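Local coordinates for universal stress protein (Archaeoglobus fulgidus, PDB 6HCD) that is of unknown function but belongs to the universal stress protein A family, whose members are probably involved in cellular responses to stress, at residues M25-A30 / D117-V122; V59-G64 / K103-D108; I121-R126 / K149-I154. All coordinates share one frame; numbering follows the deposited sequence.

Contact 1: residues M25-A30 / D117-V122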
loop_
_atom_site.group_PDB
_atom_site.type_symbol
_atom_site.label_atom_id
_atom_site.label_comp_id
_atom_site.label_asym_id
_atom_site.label_seq_id
_atom_site.Cartn_x
_atom_site.Cartn_y
_atom_site.Cartn_z
HETATM N N MSE A 25 -2.119 18.082 0.874
HETATM C CA MSE A 25 -1.758 16.817 1.481
HETATM C C MSE A 25 -0.750 16.152 0.538
HETATM O O MSE A 25 -1.090 15.738 -0.575
HETATM C CB MSE A 25 -3.024 16.013 1.612
HETATM C CG MSE A 25 -3.957 16.722 2.598
HETATM SE SE MSE A 25 -5.575 15.658 2.834
HETATM C CE MSE A 25 -6.201 15.465 0.967
ATOM N N PRO A 26 0.527 16.022 0.943
ATOM C CA PRO A 26 1.537 15.447 0.052
ATOM C C PRO A 26 1.467 13.916 -0.051
ATOM O O PRO A 26 0.839 13.231 0.812
ATOM C CB PRO A 26 2.843 15.850 0.741
ATOM C CG PRO A 26 2.491 15.875 2.218
ATOM C CD PRO A 26 1.058 16.378 2.275
ATOM N N ILE A 27 2.161 13.392 -1.062
ATOM C CA ILE A 27 2.563 11.999 -1.094
ATOM C C ILE A 27 3.894 11.911 -0.330
ATOM O O ILE A 27 4.831 12.646 -0.649
ATOM C CB ILE A 27 2.718 11.514 -2.557
ATOM C CG1 ILE A 27 1.403 11.540 -3.339
ATOM C CG2 ILE A 27 3.380 10.145 -2.626
ATOM C CD1 ILE A 27 0.376 10.546 -2.831
ATOM N N VAL A 28 3.983 11.004 0.645
ATOM C CA VAL A 28 5.223 10.767 1.383
ATOM C C VAL A 28 5.849 9.486 0.840
ATOM O O VAL A 28 5.166 8.479 0.728
ATOM C CB VAL A 28 4.966 10.654 2.899
ATOM C CG1 VAL A 28 6.162 10.104 3.659
ATOM C CG2 VAL A 28 4.518 11.984 3.475
ATOM N N VAL A 29 7.138 9.542 0.504
ATOM C CA VAL A 29 7.841 8.384 0.018
ATOM C C VAL A 29 9.063 8.171 0.920
ATOM O O VAL A 29 9.818 9.095 1.185
ATOM C CB VAL A 29 8.194 8.509 -1.477
ATOM C CG1 VAL A 29 9.018 9.741 -1.791
ATOM C CG2 VAL A 29 8.875 7.254 -1.974
ATOM N N ALA A 30 9.189 6.951 1.460
ATOM C CA ALA A 30 10.307 6.562 2.288
ATOM C C ALA A 30 11.333 5.828 1.415
ATOM O O ALA A 30 10.995 4.865 0.754
ATOM C CB ALA A 30 9.827 5.699 3.423
ATOM N N ASP A 117 -0.107 15.377 7.223
ATOM C CA ASP A 117 -1.426 14.978 6.732
ATOM C C ASP A 117 -1.314 14.374 5.321
ATOM O O ASP A 117 -2.031 14.783 4.403
ATOM C CB ASP A 117 -2.407 16.153 6.765
ATOM C CG ASP A 117 -3.870 15.752 6.611
ATOM O OD1 ASP A 117 -4.211 14.604 6.928
ATOM O OD2 ASP A 117 -4.660 16.594 6.164
ATOM N N ALA A 118 -0.411 13.391 5.168
ATOM C CA ALA A 118 -0.096 12.781 3.873
ATOM C C ALA A 118 -1.330 12.072 3.309
ATOM O O ALA A 118 -2.145 11.505 4.078
ATOM C CB ALA A 118 1.048 11.801 4.033
ATOM N N ILE A 119 -1.458 12.086 1.981
ATOM C CA ILE A 119 -2.513 11.328 1.288
ATOM C C ILE A 119 -2.192 9.832 1.420
ATOM O O ILE A 119 -3.084 8.995 1.602
ATOM C CB ILE A 119 -2.619 11.745 -0.194
ATOM C CG1 ILE A 119 -3.082 13.194 -0.348
ATOM C CG2 ILE A 119 -3.527 10.789 -0.952
ATOM C CD1 ILE A 119 -3.095 13.709 -1.769
ATOM N N ALA A 120 -0.901 9.504 1.281
ATOM C CA ALA A 120 -0.436 8.131 1.386
ATOM C C ALA A 120 1.072 8.129 1.636
ATOM O O ALA A 120 1.760 9.143 1.401
ATOM C CB ALA A 120 -0.772 7.358 0.124
ATOM N N ILE A 121 1.547 6.986 2.143
ATOM C CA ILE A 121 2.962 6.662 2.249
ATOM C C ILE A 121 3.281 5.642 1.155
ATOM O O ILE A 121 2.578 4.664 1.013
ATOM C CB ILE A 121 3.314 6.093 3.635
ATOM C CG1 ILE A 121 2.820 6.990 4.772
ATOM C CG2 ILE A 121 4.801 5.794 3.738
ATOM C CD1 ILE A 121 2.908 6.332 6.123
ATOM N N VAL A 122 4.354 5.881 0.417
ATOM C CA VAL A 122 4.806 4.921 -0.584
ATOM C C VAL A 122 6.152 4.367 -0.102
ATOM O O VAL A 122 7.024 5.143 0.268
ATOM C CB VAL A 122 4.921 5.560 -1.980
ATOM C CG1 VAL A 122 5.217 4.515 -3.036
ATOM C CG2 VAL A 122 3.703 6.372 -2.345
#
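V28 meets A118 methyl to methyl, with V28 CG2 3.5 Å from A118 CB. The chi1 of V28 (167°) sets CG2 beside its own backbone N, leaning back toward the start of the strand, where A118 lies. I27 packs on the other face of the sheet. Its CG2 touches V122 CG2 at 3.8 Å, and its CD1 reaches back to I119 CB at 4.2 Å. M25, a selenomethionine, crosses I119 at about a right angle. Its CB presses on I119 CG1 at 3.4 Å, a tight pair, and its SE lies 3.6 Å from D117 OD2. The carbonyl oxygens of M25 and D117 are buried here without a partner in the model.

Between these two layers of side chains runs a parallel ladder. V28 N donates to A120 O, and V28 O accepts from V122 N at 2.7 Å. A30 N then donates to V122 O. I27 and V29 turn their backbone groups the other way, to P55 and strand 56-62. Strand 27-30 is therefore an inner strand of the Rossmann-like alpha/beta fold of this family. Ahead of the ladder in the chain, P26 O accepts I119 N at 2.8 Å, with the donor tilted 25° from the carbonyl plane.

Helices cover both faces. F112 of helix 105-115 lies on V28, and I109 and A113 lie on I121. A45 of helix 36-52 packs on I27, and V41 and L42 pack on V29. D117 ends helix 105-115 in a Schellman motif, from which the chain turns into A118 and the next strand.

Contact 2: residues V59-G64 / K103-D108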
loop_
_atom_site.group_PDB
_atom_site.type_symbol
_atom_site.label_atom_id
_atom_site.label_comp_id
_atom_site.label_asym_id
_atom_site.label_seq_id
_atom_site.Cartn_x
_atom_site.Cartn_y
_atom_site.Cartn_z
ATOM N N VAL A 59 11.421 11.050 2.397
ATOM C CA VAL A 59 11.941 10.984 3.765
ATOM C C VAL A 59 12.947 9.845 3.898
ATOM O O VAL A 59 12.830 8.785 3.237
ATOM C CB VAL A 59 10.824 10.832 4.802
ATOM C CG1 VAL A 59 9.867 12.001 4.706
ATOM C CG2 VAL A 59 10.081 9.513 4.657
ATOM N N HIS A 60 13.934 10.087 4.762
ATOM C CA HIS A 60 14.826 9.066 5.272
ATOM C C HIS A 60 15.090 9.370 6.753
ATOM O O HIS A 60 15.339 10.510 7.090
ATOM C CB HIS A 60 16.139 9.006 4.483
ATOM C CG HIS A 60 17.005 7.885 4.937
ATOM N ND1 HIS A 60 16.934 6.627 4.375
ATOM C CD2 HIS A 60 17.947 7.818 5.904
ATOM C CE1 HIS A 60 17.808 5.828 4.965
ATOM N NE2 HIS A 60 18.442 6.537 5.915
ATOM N N SER A 61 15.048 8.329 7.591
ATOM C CA SER A 61 15.100 8.428 9.042
ATOM C C SER A 61 16.414 7.853 9.583
ATOM O O SER A 61 16.786 6.744 9.216
ATOM C CB SER A 61 13.924 7.715 9.644
ATOM O OG SER A 61 14.058 7.618 11.061
ATOM N N LEU A 62 17.083 8.604 10.470
ATOM C CA LEU A 62 18.217 8.133 11.292
ATOM C C LEU A 62 17.959 8.480 12.757
ATOM O O LEU A 62 17.328 9.494 13.040
ATOM C CB LEU A 62 19.511 8.819 10.841
ATOM C CG LEU A 62 19.870 8.678 9.365
ATOM C CD1 LEU A 62 20.914 9.695 8.997
ATOM C CD2 LEU A 62 20.328 7.265 9.066
ATOM N N PRO A 63 18.455 7.685 13.741
ATOM C CA PRO A 63 18.248 8.004 15.161
ATOM C C PRO A 63 18.911 9.313 15.623
ATOM O O PRO A 63 18.242 10.159 16.231
ATOM C CB PRO A 63 18.844 6.810 15.919
ATOM C CG PRO A 63 18.948 5.711 14.885
ATOM C CD PRO A 63 19.176 6.417 13.557
ATOM N N GLY A 64 20.207 9.466 15.353
ATOM C CA GLY A 64 20.914 10.741 15.542
ATOM C C GLY A 64 21.776 10.822 16.790
ATOM O O GLY A 64 22.238 11.922 17.136
ATOM N N LYS A 103 14.056 8.537 16.843
ATOM C CA LYS A 103 13.047 7.483 16.690
ATOM C C LYS A 103 13.582 6.362 15.801
ATOM O O LYS A 103 14.543 6.557 15.052
ATOM C CB LYS A 103 11.776 8.066 16.067
ATOM C CG LYS A 103 11.047 9.071 16.942
ATOM C CD LYS A 103 9.804 9.642 16.287
ATOM C CE LYS A 103 9.023 10.553 17.207
ATOM N NZ LYS A 103 7.865 11.151 16.501
ATOM N N GLU A 104 12.949 5.192 15.900
ATOM C CA GLU A 104 13.186 4.107 14.955
ATOM C C GLU A 104 12.548 4.501 13.625
ATOM O O GLU A 104 11.504 5.160 13.614
ATOM C CB GLU A 104 12.592 2.795 15.470
ATOM C CG GLU A 104 13.140 2.326 16.811
ATOM C CD GLU A 104 14.588 1.870 16.810
ATOM O OE1 GLU A 104 15.158 1.655 15.714
ATOM O OE2 GLU A 104 15.149 1.720 17.913
ATOM N N PRO A 105 13.127 4.107 12.469
ATOM C CA PRO A 105 12.592 4.510 11.164
ATOM C C PRO A 105 11.087 4.340 10.946
ATOM O O PRO A 105 10.430 5.268 10.484
ATOM C CB PRO A 105 13.418 3.672 10.176
ATOM C CG PRO A 105 14.736 3.483 10.898
ATOM C CD PRO A 105 14.351 3.302 12.354
ATOM N N PRO A 106 10.464 3.179 11.260
ATOM C CA PRO A 106 9.038 3.001 11.007
ATOM C C PRO A 106 8.182 4.027 11.769
ATOM O O PRO A 106 7.280 4.621 11.197
ATOM C CB PRO A 106 8.714 1.567 11.468
ATOM C CG PRO A 106 10.064 0.895 11.647
ATOM C CD PRO A 106 11.065 1.995 11.893
ATOM N N ASP A 107 8.464 4.213 13.058
ATOM C CA ASP A 107 7.708 5.188 13.881
ATOM C C ASP A 107 7.904 6.605 13.327
ATOM O O ASP A 107 6.979 7.414 13.313
ATOM C CB ASP A 107 8.160 5.180 15.342
ATOM C CG ASP A 107 7.823 3.910 16.089
ATOM O OD1 ASP A 107 6.648 3.541 16.088
ATOM O OD2 ASP A 107 8.742 3.317 16.667
ATOM N N ASP A 108 9.136 6.892 12.888
ATOM C CA ASP A 108 9.507 8.182 12.371
ATOM C C ASP A 108 8.705 8.493 11.100
ATOM O O ASP A 108 8.173 9.593 10.951
ATOM C CB ASP A 108 11.012 8.227 12.094
ATOM C CG ASP A 108 11.664 9.567 12.372
ATOM O OD1 ASP A 108 10.979 10.462 12.851
ATOM O OD2 ASP A 108 12.873 9.684 12.123
HETATM O O HOH W 1 15.716 6.274 12.610
HETATM O O HOH W 2 14.735 9.680 14.094
#
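S61 and D108 make the close part of this contact. S61 OG donates to D108 OD2 at 2.6 Å and meets the anti lone pair of that oxygen. The hydroxyl stands anti to the backbone N of S61 (chi1 171°), which carries it over the first turn of helix 105-115. There S61 OG also lies 3.4 Å from P105 CA. E104 is the N-cap residue of this helix, and its O accepts D108 N at 3.0 Å, tying D108 into the first turn. The contact thus joins the C-terminal end of strand 56-62 to the N-terminal end of a helix, the edge where alpha/beta folds of this kind commonly bind ligands. An unknown ligand, probably from the crystallisation liquor, does hydrogen-bond to S61 N and lies near P105.

The other side is looser and watery. P63 CA comes only within 4.0 Å of K103 O. One water bridges the gap, donating to S61 OG at 2.6 Å and to K103 O at 2.7 Å. A second water accepts from K103 N at 3.1 Å and sits close to L62 O and D108 OD2. The lysine side chain leads off to a salt bridge with D111.

R101 NE forms a salt bridge with D108 OD1, so both carboxylate oxygens have partners. This setting would probably favour the charged form of the buried D108, with S61 as its neutral donor.

Contact 3: residues I121-R126 / K149-I154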
loop_
_atom_site.group_PDB
_atom_site.type_symbol
_atom_site.label_atom_id
_atom_site.label_comp_id
_atom_site.label_asym_id
_atom_site.label_seq_id
_atom_site.Cartn_x
_atom_site.Cartn_y
_atom_site.Cartn_z
ATOM N N ILE A 121 1.547 6.986 2.143
ATOM C CA ILE A 121 2.962 6.662 2.249
ATOM C C ILE A 121 3.281 5.642 1.155
ATOM O O ILE A 121 2.578 4.664 1.013
ATOM C CB ILE A 121 3.314 6.093 3.635
ATOM C CG1 ILE A 121 2.820 6.990 4.772
ATOM C CG2 ILE A 121 4.801 5.794 3.738
ATOM C CD1 ILE A 121 2.908 6.332 6.123
ATOM N N VAL A 122 4.354 5.881 0.417
ATOM C CA VAL A 122 4.806 4.921 -0.584
ATOM C C VAL A 122 6.152 4.367 -0.102
ATOM O O VAL A 122 7.024 5.143 0.268
ATOM C CB VAL A 122 4.921 5.560 -1.980
ATOM C CG1 VAL A 122 5.217 4.515 -3.036
ATOM C CG2 VAL A 122 3.703 6.372 -2.345
ATOM N N ILE A 123 6.271 3.034 -0.071
ATOM C CA ILE A 123 7.434 2.374 0.473
ATOM C C ILE A 123 7.769 1.146 -0.369
ATOM O O ILE A 123 6.880 0.518 -0.954
ATOM C CB ILE A 123 7.214 2.009 1.956
ATOM C CG1 ILE A 123 8.539 1.721 2.654
ATOM C CG2 ILE A 123 6.206 0.873 2.108
ATOM C CD1 ILE A 123 8.464 1.870 4.169
ATOM N N GLY A 124 9.057 0.792 -0.372
ATOM C CA GLY A 124 9.552 -0.401 -1.032
ATOM C C GLY A 124 9.502 -1.617 -0.112
ATOM O O GLY A 124 9.680 -1.522 1.097
ATOM N N ILE A 125 9.214 -2.763 -0.715
ATOM C CA ILE A 125 9.101 -4.070 -0.076
ATOM C C ILE A 125 10.204 -4.956 -0.649
ATOM O O ILE A 125 10.311 -5.038 -1.847
ATOM C CB ILE A 125 7.740 -4.719 -0.420
ATOM C CG1 ILE A 125 6.553 -3.858 -0.008
ATOM C CG2 ILE A 125 7.626 -6.124 0.143
ATOM C CD1 ILE A 125 6.602 -3.418 1.401
ATOM N N ARG A 126 10.897 -5.690 0.230
ATOM C CA ARG A 126 12.080 -6.454 -0.140
ATOM C C ARG A 126 11.675 -7.709 -0.916
ATOM O O ARG A 126 12.432 -8.198 -1.766
ATOM C CB ARG A 126 12.885 -6.806 1.114
ATOM C CG ARG A 126 13.788 -5.690 1.614
ATOM C CD ARG A 126 14.876 -6.195 2.550
ATOM N NE ARG A 126 15.687 -7.265 1.966
ATOM C CZ ARG A 126 16.393 -8.151 2.662
ATOM N NH1 ARG A 126 16.459 -8.054 3.978
ATOM N NH2 ARG A 126 17.020 -9.135 2.042
ATOM N N LYS A 149 -2.021 6.351 7.861
ATOM C CA LYS A 149 -2.300 6.752 6.494
ATOM C C LYS A 149 -2.303 5.514 5.604
ATOM O O LYS A 149 -1.757 4.484 5.982
ATOM C CB LYS A 149 -1.264 7.779 6.050
ATOM C CG LYS A 149 -1.332 9.102 6.792
ATOM C CD LYS A 149 -2.672 9.805 6.704
ATOM C CE LYS A 149 -2.690 11.137 7.415
ATOM N NZ LYS A 149 -2.980 11.001 8.861
ATOM N N PRO A 150 -2.923 5.572 4.410
ATOM C CA PRO A 150 -2.763 4.502 3.426
ATOM C C PRO A 150 -1.274 4.241 3.135
ATOM O O PRO A 150 -0.497 5.204 3.084
ATOM C CB PRO A 150 -3.456 5.074 2.186
ATOM C CG PRO A 150 -4.510 6.008 2.764
ATOM C CD PRO A 150 -3.805 6.666 3.939
ATOM N N VAL A 151 -0.891 2.963 2.978
ATOM C CA VAL A 151 0.505 2.616 2.617
ATOM C C VAL A 151 0.488 1.861 1.288
ATOM O O VAL A 151 -0.184 0.836 1.154
ATOM C CB VAL A 151 1.211 1.796 3.715
ATOM C CG1 VAL A 151 2.649 1.440 3.322
ATOM C CG2 VAL A 151 1.173 2.508 5.056
ATOM N N ILE A 152 1.223 2.407 0.320
ATOM C CA ILE A 152 1.364 1.830 -0.992
ATOM C C ILE A 152 2.712 1.095 -1.028
ATOM O O ILE A 152 3.784 1.701 -0.842
ATOM C CB ILE A 152 1.261 2.926 -2.069
ATOM C CG1 ILE A 152 -0.058 3.701 -1.956
ATOM C CG2 ILE A 152 1.477 2.344 -3.456
ATOM C CD1 ILE A 152 -0.166 4.889 -2.879
ATOM N N CYS A 153 2.640 -0.218 -1.260
ATOM C CA CYS A 153 3.769 -1.107 -1.186
ATOM C C CYS A 153 4.206 -1.492 -2.599
ATOM O O CYS A 153 3.424 -2.108 -3.338
ATOM C CB CYS A 153 3.413 -2.378 -0.425
ATOM S SG CYS A 153 2.684 -2.114 1.208
ATOM N N ILE A 154 5.457 -1.138 -2.944
ATOM C CA ILE A 154 6.029 -1.283 -4.267
ATOM C C ILE A 154 7.213 -2.252 -4.178
ATOM O O ILE A 154 8.063 -2.122 -3.305
ATOM C CB ILE A 154 6.469 0.096 -4.817
ATOM C CG1 ILE A 154 5.317 1.108 -4.839
ATOM C CG2 ILE A 154 7.144 -0.012 -6.179
ATOM C CD1 ILE A 154 4.147 0.723 -5.685
#
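I125 holds CG1 beside its backbone N (chi1 -58°), and its chi2 of -52° folds CD1 over C153. I125 CG1 comes to 3.5 Å from C153 CB, a tight approach, and CD1 lies 3.8 Å from the same carbon. I123 points CG1 anti to its N, which leaves CG2 between N and the carbonyl carbon, 3.8 Å from V151 CG1. On the opposite face V122 CG1 touches I154 CG1 at 3.9 Å, while V122 CG2 meets I152 CD1.

Strands 121-124 and 151-154 run parallel in the Rossmann-like sheet, at 25° to each other. I121, I123 and I125 face strand 151-154 with their backbone groups. Five bonds result, from I121 N to P150 O at one end to I125 N to I154 O at the other. The shortest is I152 N to I121 O, 2.7 Å. V151 to C153 also pair antiparallel with a strand of the second subunit, so the sheet continues across the dimer.

With I125 cut back to an alanine, the space beside C153 CB is likely to open, and A140 and I144 of helix 138-146 would lose a packing partner. I144 covers C153 as well.

How the contacts relate
Contacts 1 and 3 are buried strand pairings and share I121 and V122. Strand 120-128 lies between strands 27-30 and 151-154, and it bonds to them through alternate residues. Both contacts are largely aliphatic and are held by parallel ladders. Contact 3 lies toward the dimer interface, whereas contact 1 lies further inside the sheet. Contact 2 is only partly buried and joins a strand to a helix. It depends on a serine, a carboxylate and waters. It meets contact 1 where V29 O probably accepts a hydrogen bond from V59 N. Contacts 2 and 3 do not touch, but helix 105-115 leads from one to strand 120-128 of the other.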